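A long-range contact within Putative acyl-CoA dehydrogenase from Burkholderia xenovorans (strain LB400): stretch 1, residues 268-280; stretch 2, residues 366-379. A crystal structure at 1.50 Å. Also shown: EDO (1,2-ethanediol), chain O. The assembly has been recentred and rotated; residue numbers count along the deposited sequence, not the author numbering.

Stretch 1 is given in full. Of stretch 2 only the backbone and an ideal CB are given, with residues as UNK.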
ATOM      1  N   ALA C 268     -14.587  16.636   8.313  1.00  9.51           N
ATOM      2  CA  ALA C 268     -15.528  15.614   8.773  1.00  8.75           C
ATOM      3  C   ALA C 268     -14.885  14.235   8.750  1.00  8.77           C
ATOM      4  O   ALA C 268     -15.036  13.457   9.702  1.00  8.94           O
ATOM      5  CB  ALA C 268     -16.801  15.622   7.924  1.00 10.02           C
ATOM      6  N   SER C 269     -14.154  13.920   7.677  1.00  9.29           N
ATOM      7  CA  SER C 269     -13.432  12.650   7.596  1.00  9.21           C
ATOM      8  C   SER C 269     -12.512  12.478   8.793  1.00  9.18           C
ATOM      9  O   SER C 269     -12.458  11.407   9.415  1.00  9.63           O
ATOM     10  CB  SER C 269     -12.604  12.599   6.309  1.00  9.52           C
ATOM     11  OG  SER C 269     -13.407  12.713   5.154  1.00 11.36           O
ATOM     12  N   LEU C 270     -11.776  13.536   9.116  1.00  9.83           N
ATOM     13  CA  LEU C 270     -10.867  13.528  10.252  1.00  8.34           C
ATOM     14  C   LEU C 270     -11.611  13.269  11.557  1.00  8.53           C
ATOM     15  O   LEU C 270     -11.132  12.509  12.405  1.00  9.61           O
ATOM     16  CB  LEU C 270     -10.135  14.872  10.292  1.00 10.12           C
ATOM     17  CG  LEU C 270      -9.318  15.229  11.528  1.00 10.06           C
ATOM     18  CD1 LEU C 270      -8.185  14.229  11.715  1.00 12.10           C
ATOM     19  CD2 LEU C 270      -8.763  16.653  11.375  1.00 10.86           C
ATOM     20  N   GLY C 271     -12.771  13.906  11.741  1.00  9.03           N
ATOM     21  CA  GLY C 271     -13.559  13.659  12.944  1.00 10.23           C
ATOM     22  C   GLY C 271     -14.010  12.214  13.067  1.00  9.35           C
ATOM     23  O   GLY C 271     -13.919  11.608  14.139  1.00 10.09           O
ATOM     24  N   PHE C 272     -14.518  11.640  11.968  1.00  8.74           N
ATOM     25  CA  PHE C 272     -14.852  10.219  11.973  1.00  9.02           C
ATOM     26  C   PHE C 272     -13.630   9.375  12.336  1.00  9.01           C
ATOM     27  O   PHE C 272     -13.730   8.432  13.135  1.00  9.74           O
ATOM     28  CB  PHE C 272     -15.404   9.799  10.608  1.00  9.86           C
ATOM     29  CG  PHE C 272     -16.763  10.377  10.282  1.00  9.81           C
ATOM     30  CD1 PHE C 272     -17.802  10.353  11.215  1.00 11.03           C
ATOM     31  CD2 PHE C 272     -17.006  10.936   9.027  1.00 10.41           C
ATOM     32  CE1 PHE C 272     -19.047  10.878  10.906  1.00 12.25           C
ATOM     33  CE2 PHE C 272     -18.255  11.463   8.713  1.00 12.74           C
ATOM     34  CZ  PHE C 272     -19.276  11.440   9.655  1.00 12.78           C
ATOM     35  N   ALA C 273     -12.465   9.702  11.762  1.00  9.46           N
ATOM     36  CA  ALA C 273     -11.242   8.965  12.082  1.00  8.68           C
ATOM     37  C   ALA C 273     -10.882   9.092  13.560  1.00  9.77           C
ATOM     38  O   ALA C 273     -10.467   8.109  14.193  1.00 10.16           O
ATOM     39  CB  ALA C 273     -10.085   9.441  11.201  1.00 10.70           C
ATOM     40  N   ARG C 274     -11.019  10.294  14.132  1.00  9.34           N
ATOM     41  CA  ARG C 274     -10.698  10.444  15.549  1.00  9.70           C
ATOM     42  C   ARG C 274     -11.621   9.603  16.417  1.00  9.84           C
ATOM     43  O   ARG C 274     -11.191   9.051  17.440  1.00 10.03           O
ATOM     44  CB  ARG C 274     -10.777  11.912  15.966  1.00  9.59           C
ATOM     45  CG  ARG C 274      -9.666  12.780  15.396  1.00 11.26           C
ATOM     46  CD  ARG C 274      -9.565  14.070  16.197  1.00 10.85           C
ATOM     47  NE  ARG C 274      -8.665  15.072  15.615  1.00 12.03           N
ATOM     48  CZ  ARG C 274      -7.343  15.088  15.768  1.00 12.15           C
ATOM     49  NH1 ARG C 274      -6.738  14.124  16.446  1.00 13.63           N
ATOM     50  NH2 ARG C 274      -6.617  16.069  15.230  1.00 13.17           N
ATOM     51  N   HIS C 275     -12.897   9.499  16.038  1.00  8.98           N
ATOM     52  CA  HIS C 275     -13.798   8.622  16.782  1.00  9.44           C
ATOM     53  C   HIS C 275     -13.314   7.178  16.711  1.00  9.33           C
ATOM     54  O   HIS C 275     -13.244   6.481  17.732  1.00 10.43           O
ATOM     55  CB  HIS C 275     -15.222   8.765  16.235  1.00 10.26           C
ATOM     56  CG  HIS C 275     -16.273   8.133  17.091  1.00 10.16           C
ATOM     57  ND1 HIS C 275     -17.616   8.199  16.785  1.00 12.55           N
ATOM     58  CD2 HIS C 275     -16.185   7.414  18.236  1.00 11.82           C
ATOM     59  CE1 HIS C 275     -18.310   7.558  17.711  1.00 14.86           C
ATOM     60  NE2 HIS C 275     -17.467   7.080  18.607  1.00 13.60           N
ATOM     61  N   ALA C 276     -12.936   6.718  15.512  1.00  9.55           N
ATOM     62  CA  ALA C 276     -12.429   5.352  15.373  1.00  9.75           C
ATOM     63  C   ALA C 276     -11.155   5.149  16.183  1.00  9.81           C
ATOM     64  O   ALA C 276     -10.949   4.080  16.776  1.00 10.35           O
ATOM     65  CB  ALA C 276     -12.179   5.037  13.893  1.00 11.05           C
ATOM     66  N   MET C 277     -10.268   6.146  16.179  1.00  9.56           N
ATOM     67  CA  MET C 277      -9.034   6.064  16.960  1.00 10.62           C
ATOM     68  C   MET C 277      -9.334   5.874  18.440  1.00 11.45           C
ATOM     69  O   MET C 277      -8.717   5.036  19.109  1.00 11.82           O
ATOM     70  CB  MET C 277      -8.210   7.336  16.748  1.00 11.98           C
ATOM     71  CG  MET C 277      -6.883   7.383  17.498  1.00 14.22           C
ATOM     72  SD  MET C 277      -5.596   6.540  16.554  1.00 20.06           S
ATOM     73  CE  MET C 277      -5.143   5.187  17.587  1.00 24.09           C
ATOM     74  N   ALA C 278     -10.258   6.673  18.981  1.00 10.88           N
ATOM     75  CA  ALA C 278     -10.602   6.523  20.392  1.00 10.59           C
ATOM     76  C   ALA C 278     -11.144   5.129  20.678  1.00 11.61           C
ATOM     77  O   ALA C 278     -10.768   4.499  21.676  1.00 13.44           O
ATOM     78  CB  ALA C 278     -11.611   7.602  20.800  1.00 12.04           C
ATOM     79  N   GLU C 279     -12.022   4.621  19.810  1.00 11.29           N
ATOM     80  CA  GLU C 279     -12.544   3.270  19.999  1.00 11.06           C
ATOM     81  C   GLU C 279     -11.427   2.235  19.936  1.00 11.51           C
ATOM     82  O   GLU C 279     -11.399   1.285  20.734  1.00 11.88           O
ATOM     83  CB  GLU C 279     -13.599   2.968  18.931  1.00 12.60           C
ATOM     84  CG  GLU C 279     -14.799   3.884  18.954  1.00 15.21           C
ATOM     85  CD  GLU C 279     -15.750   3.596  20.083  1.00 20.64           C
ATOM     86  OE1 GLU C 279     -15.835   2.434  20.513  1.00 23.84           O
ATOM     87  OE2 GLU C 279     -16.438   4.537  20.519  1.00 24.73           O
ATOM     88  N   GLY C 280     -10.506   2.403  18.982  1.00 11.08           N
ATOM     89  CA  GLY C 280      -9.456   1.416  18.779  1.00 11.19           C
ATOM     90  C   GLY C 280      -8.467   1.359  19.930  1.00  9.34           C
ATOM     91  O   GLY C 280      -8.105   0.275  20.393  1.00 10.74           O
ATOM     92  N   UNK C 366     -22.713  -0.740  16.598  1.00 15.09           N
ATOM     93  CA  UNK C 366     -21.510  -0.360  17.327  1.00 13.92           C
ATOM     94  C   UNK C 366     -20.871   0.842  16.647  1.00 12.84           C
ATOM     95  O   UNK C 366     -21.070   1.091  15.454  1.00 13.22           O
ATOM     96  CB  UNK C 366     -20.524  -1.527  17.407  1.00 13.92           C
ATOM     97  N   UNK C 367     -20.080   1.589  17.417  1.00 13.04           N
ATOM     98  CA  UNK C 367     -19.488   2.809  16.880  1.00 12.33           C
ATOM     99  C   UNK C 367     -18.673   2.529  15.622  1.00 12.42           C
ATOM    100  O   UNK C 367     -18.818   3.226  14.609  1.00 12.44           O
ATOM    101  CB  UNK C 367     -18.606   3.478  17.936  1.00 12.33           C
ATOM    102  N   UNK C 368     -17.830   1.492  15.648  1.00 11.46           N
ATOM    103  CA  UNK C 368     -16.949   1.293  14.500  1.00 10.32           C
ATOM    104  C   UNK C 368     -17.721   0.742  13.302  1.00 10.39           C
ATOM    105  O   UNK C 368     -17.379   1.050  12.155  1.00 10.72           O
ATOM    106  CB  UNK C 368     -15.803   0.348  14.867  1.00 10.32           C
ATOM    107  N   UNK C 369     -18.772  -0.057  13.529  1.00 10.31           N
ATOM    108  CA  UNK C 369     -19.584  -0.527  12.407  1.00 10.43           C
ATOM    109  C   UNK C 369     -20.289   0.638  11.730  1.00 10.25           C
ATOM    110  O   UNK C 369     -20.373   0.699  10.496  1.00 11.45           O
ATOM    111  CB  UNK C 369     -20.608  -1.561  12.879  1.00 10.43           C
ATOM    112  N   UNK C 370     -20.790   1.582  12.525  1.00 11.17           N
ATOM    113  CA  UNK C 370     -21.431   2.756  11.950  1.00 12.34           C
ATOM    114  C   UNK C 370     -20.432   3.597  11.169  1.00  9.80           C
ATOM    115  O   UNK C 370     -20.756   4.118  10.097  1.00 10.58           O
ATOM    116  CB  UNK C 370     -22.085   3.598  13.047  1.00 12.34           C
ATOM    117  N   UNK C 371     -19.212   3.747  11.698  1.00 10.25           N
ATOM    118  CA  UNK C 371     -18.198   4.538  11.009  1.00 10.18           C
ATOM    119  C   UNK C 371     -17.793   3.893   9.689  1.00  9.48           C
ATOM    120  O   UNK C 371     -17.527   4.596   8.707  1.00  9.94           O
ATOM    121  CB  UNK C 371     -16.969   4.719  11.902  1.00 10.18           C
ATOM    122  N   UNK C 372     -17.738   2.558   9.653  1.00  9.32           N
ATOM    123  CA  UNK C 372     -17.420   1.847   8.420  1.00  9.23           C
ATOM    124  C   UNK C 372     -18.430   2.164   7.324  1.00  9.29           C
ATOM    125  O   UNK C 372     -18.069   2.283   6.143  1.00 10.35           O
ATOM    126  CB  UNK C 372     -17.375   0.339   8.673  1.00  9.23           C
ATOM    127  N   UNK C 373     -19.705   2.307   7.691  1.00 10.22           N
ATOM    128  CA  UNK C 373     -20.706   2.727   6.710  1.00 11.60           C
ATOM    129  C   UNK C 373     -20.626   4.219   6.418  1.00 11.27           C
ATOM    130  O   UNK C 373     -20.746   4.631   5.260  1.00 12.18           O
ATOM    131  CB  UNK C 373     -22.110   2.372   7.204  1.00 11.60           C
ATOM    132  N   UNK C 374     -20.405   5.034   7.450  1.00  9.68           N
ATOM    133  CA  UNK C 374     -20.475   6.483   7.288  1.00 11.65           C
ATOM    134  C   UNK C 374     -19.372   7.012   6.377  1.00 10.53           C
ATOM    135  O   UNK C 374     -19.596   7.948   5.599  1.00 12.05           O
ATOM    136  CB  UNK C 374     -20.391   7.168   8.654  1.00 11.65           C
ATOM    137  N   UNK C 375     -18.162   6.454   6.471  1.00  9.79           N
ATOM    138  CA  UNK C 375     -17.040   7.098   5.795  1.00  9.32           C
ATOM    139  C   UNK C 375     -17.082   6.899   4.285  1.00  9.49           C
ATOM    140  O   UNK C 375     -16.530   7.724   3.547  1.00 10.22           O
ATOM    141  CB  UNK C 375     -15.719   6.561   6.349  1.00  9.32           C
ATOM    142  N   UNK C 376     -17.741   5.843   3.799  1.00 10.75           N
ATOM    143  CA  UNK C 376     -17.500   5.424   2.420  1.00  9.71           C
ATOM    144  C   UNK C 376     -17.901   6.504   1.422  1.00 10.01           C
ATOM    145  O   UNK C 376     -17.187   6.737   0.436  1.00 10.64           O
ATOM    146  CB  UNK C 376     -18.263   4.132   2.121  1.00  9.71           C
ATOM    147  N   UNK C 377     -19.008   7.213   1.685  1.00 10.19           N
ATOM    148  CA  UNK C 377     -19.466   8.230   0.744  1.00 11.26           C
ATOM    149  C   UNK C 377     -18.556   9.450   0.692  1.00 10.49           C
ATOM    150  O   UNK C 377     -18.575  10.166  -0.313  1.00 12.45           O
ATOM    151  CB  UNK C 377     -20.885   8.670   1.110  1.00 11.26           C
ATOM    152  N   UNK C 378     -17.764   9.713   1.738  1.00 10.03           N
ATOM    153  CA  UNK C 378     -16.966  10.938   1.735  1.00 10.58           C
ATOM    154  C   UNK C 378     -15.817  10.869   0.742  1.00 11.10           C
ATOM    155  O   UNK C 378     -15.231  11.906   0.422  1.00 12.83           O
ATOM    156  CB  UNK C 378     -16.419  11.214   3.137  1.00 10.58           C
ATOM    157  N   UNK C 379     -15.491   9.674   0.241  1.00  9.60           N
ATOM    158  CA  UNK C 379     -14.522   9.525  -0.832  1.00  8.94           C
ATOM    159  C   UNK C 379     -15.149   9.750  -2.199  1.00 10.92           C
ATOM    160  O   UNK C 379     -14.441   9.689  -3.210  1.00 10.71           O
ATOM    161  CB  UNK C 379     -13.883   8.136  -0.774  1.00  8.94           C
TER
HETATM  162  C1  EDO O 503      -7.401  19.615  14.955  1.00 23.56           C
HETATM  163  O1  EDO O 503      -7.863  18.436  14.300  1.00 23.32           O
HETATM  164  C2  EDO O 503      -8.417  20.058  15.997  1.00 26.99           C
HETATM  165  O2  EDO O 503      -8.907  18.921  16.712  1.00 29.83           O

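Two helices run nearly antiparallel, at 153°, with their axes 9.9 Å apart, an ordinary packing distance at which side chains of several sizes interdigitate. Stretch 1 offers F272, H275, A276 and E279 along one side, with A268 and S269 at the far end.

Position 366 has an extended psi of 157° just before the helix and turns its CB sideways, beyond reach of stretch 1. A capping residue such as Ser, Thr, Asp or Asn would suit. It is T366, whose OG1 accepts a weak bond from the backbone N of 369, 3.3 Å away.

Position 367 points toward stretch 1, its ideal CB 3.5 Å from E279 OE2 and 3.8 Å from H275 NE2. So little space favours Ala, Gly or perhaps Ser. A367 fits, its methyl lying beside a pair already joined by a weak H275 NE2 to E279 OE2 bond of 3.3 Å.

At 368 the CB goes sideways, 5.3 Å from E279 CB, leaving space for a modest apolar group: Val, Ile, Leu or Met. V368, chi1 m, brings CG1 to 3.8 Å from E279 CB. Its backbone N donates to water 1 (3.1 Å to the water O), which in turn donates to E279 OE1 at 3.3 Å, a bridge between the helices.

Positions 369 and 373 are out of reach and one helical turn apart, so an opposite-charge pair is one natural choice; E369 and R373 form a salt bridge, NE of R373 to OE2 of E369 at 2.8 Å. Positions 370 and 372 make no contact with stretch 1, which therefore sets no preference; they hold M370 and Y372, the latter with its OH bonded elsewhere in the structure.

Position 371 points toward the hollow between F272, H275 and A276, its ideal CB 5.2 Å from A276 CB. Leu or Met would fill it. L371 divides its branches: CD2 reaches F272 CD1 at 3.6 Å, while CD1 lies 4.0 Å from A276 CB and over one face of the H275 ring.

Position 374 points toward F272, its ideal CB 4.5 Å from CZ. A chain with aliphatic methylenes would suit: Glu, Gln, Lys, Met or Leu. E374 lays its CG over the ring face, 3.7 Å from the centroid of F272.

At 375 the CB is sideways, but a branched or long apolar chain could turn in. I375 does, CD1 lying 4.1 Å from S269 CA and 4.2 Å from F272 CD2.

Positions 376 and 377 are out of reach of stretch 1 and 379 turns its CB sideways, so nothing in stretch 1 limits the choice, polar or apolar; they hold R376, A377 and R379.

Position 378 points toward stretch 1. S269 OG, 3.9 Å from the ideal CB, would allow a small polar group, while the F272 ring and A268 CB also favour an apolar one such as Leu or Met. L378 puts CD2 3.4 Å from S269 OG and 3.9 Å from F272 CE2, at the ring edge.

Stretch 2 366-379: TAVEMLYREIRALR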
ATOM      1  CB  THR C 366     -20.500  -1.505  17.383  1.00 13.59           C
ATOM      2  OG1 THR C 366     -20.045  -1.782  16.055  1.00 15.09           O
ATOM      3  CG2 THR C 366     -21.133  -2.759  17.972  1.00 15.38           C
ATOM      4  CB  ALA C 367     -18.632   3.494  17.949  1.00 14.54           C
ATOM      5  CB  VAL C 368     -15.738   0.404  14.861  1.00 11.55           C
ATOM      6  CG1 VAL C 368     -14.898   1.068  15.953  1.00 13.12           C
ATOM      7  CG2 VAL C 368     -16.166  -1.017  15.262  1.00 12.64           C
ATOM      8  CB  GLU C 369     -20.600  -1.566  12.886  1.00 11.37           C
ATOM      9  CG  GLU C 369     -21.405  -2.246  11.782  1.00 12.52           C
ATOM     10  CD  GLU C 369     -22.659  -1.490  11.373  1.00 12.94           C
ATOM     11  OE1 GLU C 369     -23.144  -0.622  12.132  1.00 13.66           O
ATOM     12  OE2 GLU C 369     -23.185  -1.791  10.284  1.00 15.64           O
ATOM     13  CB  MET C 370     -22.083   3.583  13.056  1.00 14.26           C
ATOM     14  CG  MET C 370     -23.206   2.828  13.740  1.00 19.04           C
ATOM     15  SD  MET C 370     -24.123   3.796  14.931  1.00 27.08           S
ATOM     16  CE  MET C 370     -22.856   4.188  16.110  1.00 28.04           C
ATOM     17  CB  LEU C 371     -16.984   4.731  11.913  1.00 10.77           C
ATOM     18  CG  LEU C 371     -17.240   5.661  13.104  1.00 10.70           C
ATOM     19  CD1 LEU C 371     -16.171   5.470  14.175  1.00 11.60           C
ATOM     20  CD2 LEU C 371     -17.281   7.121  12.652  1.00 13.64           C
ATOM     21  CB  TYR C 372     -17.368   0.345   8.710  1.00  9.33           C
ATOM     22  CG  TYR C 372     -17.116  -0.530   7.500  1.00  9.63           C
ATOM     23  CD1 TYR C 372     -15.830  -0.687   6.979  1.00 10.38           C
ATOM     24  CD2 TYR C 372     -18.165  -1.223   6.892  1.00 10.44           C
ATOM     25  CE1 TYR C 372     -15.593  -1.521   5.866  1.00 10.38           C
ATOM     26  CE2 TYR C 372     -17.940  -2.058   5.801  1.00 10.16           C
ATOM     27  CZ  TYR C 372     -16.658  -2.194   5.285  1.00  9.92           C
ATOM     28  OH  TYR C 372     -16.437  -3.010   4.199  1.00 10.71           O
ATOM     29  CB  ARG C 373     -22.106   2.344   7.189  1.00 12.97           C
ATOM     30  CG  ARG C 373     -22.287   0.822   7.219  1.00 12.91           C
ATOM     31  CD  ARG C 373     -23.720   0.406   7.480  1.00 15.12           C
ATOM     32  NE  ARG C 373     -24.024   0.484   8.893  1.00 16.60           N
ATOM     33  CZ  ARG C 373     -24.764   1.430   9.450  1.00 17.74           C
ATOM     34  NH1 ARG C 373     -25.316   2.382   8.704  1.00 19.05           N
ATOM     35  NH2 ARG C 373     -24.967   1.411  10.760  1.00 18.61           N
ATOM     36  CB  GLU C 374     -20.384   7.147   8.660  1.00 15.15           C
ATOM     37  CG  GLU C 374     -20.675   8.625   8.635  1.00 20.07           C
ATOM     38  CD  GLU C 374     -22.163   8.901   8.577  1.00 25.73           C
ATOM     39  OE1 GLU C 374     -22.887   8.463   9.499  1.00 30.34           O
ATOM     40  OE2 GLU C 374     -22.612   9.538   7.605  1.00 27.82           O
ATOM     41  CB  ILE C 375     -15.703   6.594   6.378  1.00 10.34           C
ATOM     42  CG1 ILE C 375     -14.523   7.449   5.887  1.00 11.11           C
ATOM     43  CG2 ILE C 375     -15.481   5.104   6.071  1.00 10.41           C
ATOM     44  CD1 ILE C 375     -14.622   8.925   6.279  1.00 13.01           C
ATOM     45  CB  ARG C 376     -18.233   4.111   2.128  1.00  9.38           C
ATOM     46  CG  ARG C 376     -17.837   3.466   0.797  1.00  9.80           C
ATOM     47  CD  ARG C 376     -16.334   3.256   0.731  1.00 10.43           C
ATOM     48  NE  ARG C 376     -15.809   2.805  -0.559  1.00 10.01           N
ATOM     49  CZ  ARG C 376     -15.514   3.632  -1.563  1.00  8.55           C
ATOM     50  NH1 ARG C 376     -15.777   4.933  -1.444  1.00  9.84           N
ATOM     51  NH2 ARG C 376     -14.986   3.173  -2.697  1.00 10.42           N
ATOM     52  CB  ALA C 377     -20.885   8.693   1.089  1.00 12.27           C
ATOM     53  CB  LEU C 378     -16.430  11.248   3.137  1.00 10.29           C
ATOM     54  CG  LEU C 378     -17.438  11.932   4.081  1.00 11.00           C
ATOM     55  CD1 LEU C 378     -18.589  11.013   4.492  1.00 12.96           C
ATOM     56  CD2 LEU C 378     -16.758  12.510   5.313  1.00 13.03           C
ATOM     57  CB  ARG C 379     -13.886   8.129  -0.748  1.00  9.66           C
ATOM     58  CG  ARG C 379     -13.078   7.928   0.551  1.00  8.67           C
ATOM     59  CD  ARG C 379     -12.811   6.457   0.824  1.00  9.35           C
ATOM     60  NE  ARG C 379     -12.194   5.819  -0.341  1.00  9.94           N
ATOM     61  CZ  ARG C 379     -12.237   4.510  -0.586  1.00  9.09           C
ATOM     62  NH1 ARG C 379     -12.864   3.703   0.261  1.00  9.81           N
ATOM     63  NH2 ARG C 379     -11.651   4.015  -1.677  1.00 11.17           N
TER
HETATM   64  O   HOH W   1     -17.243   0.316  18.423  1.00 18.12           O
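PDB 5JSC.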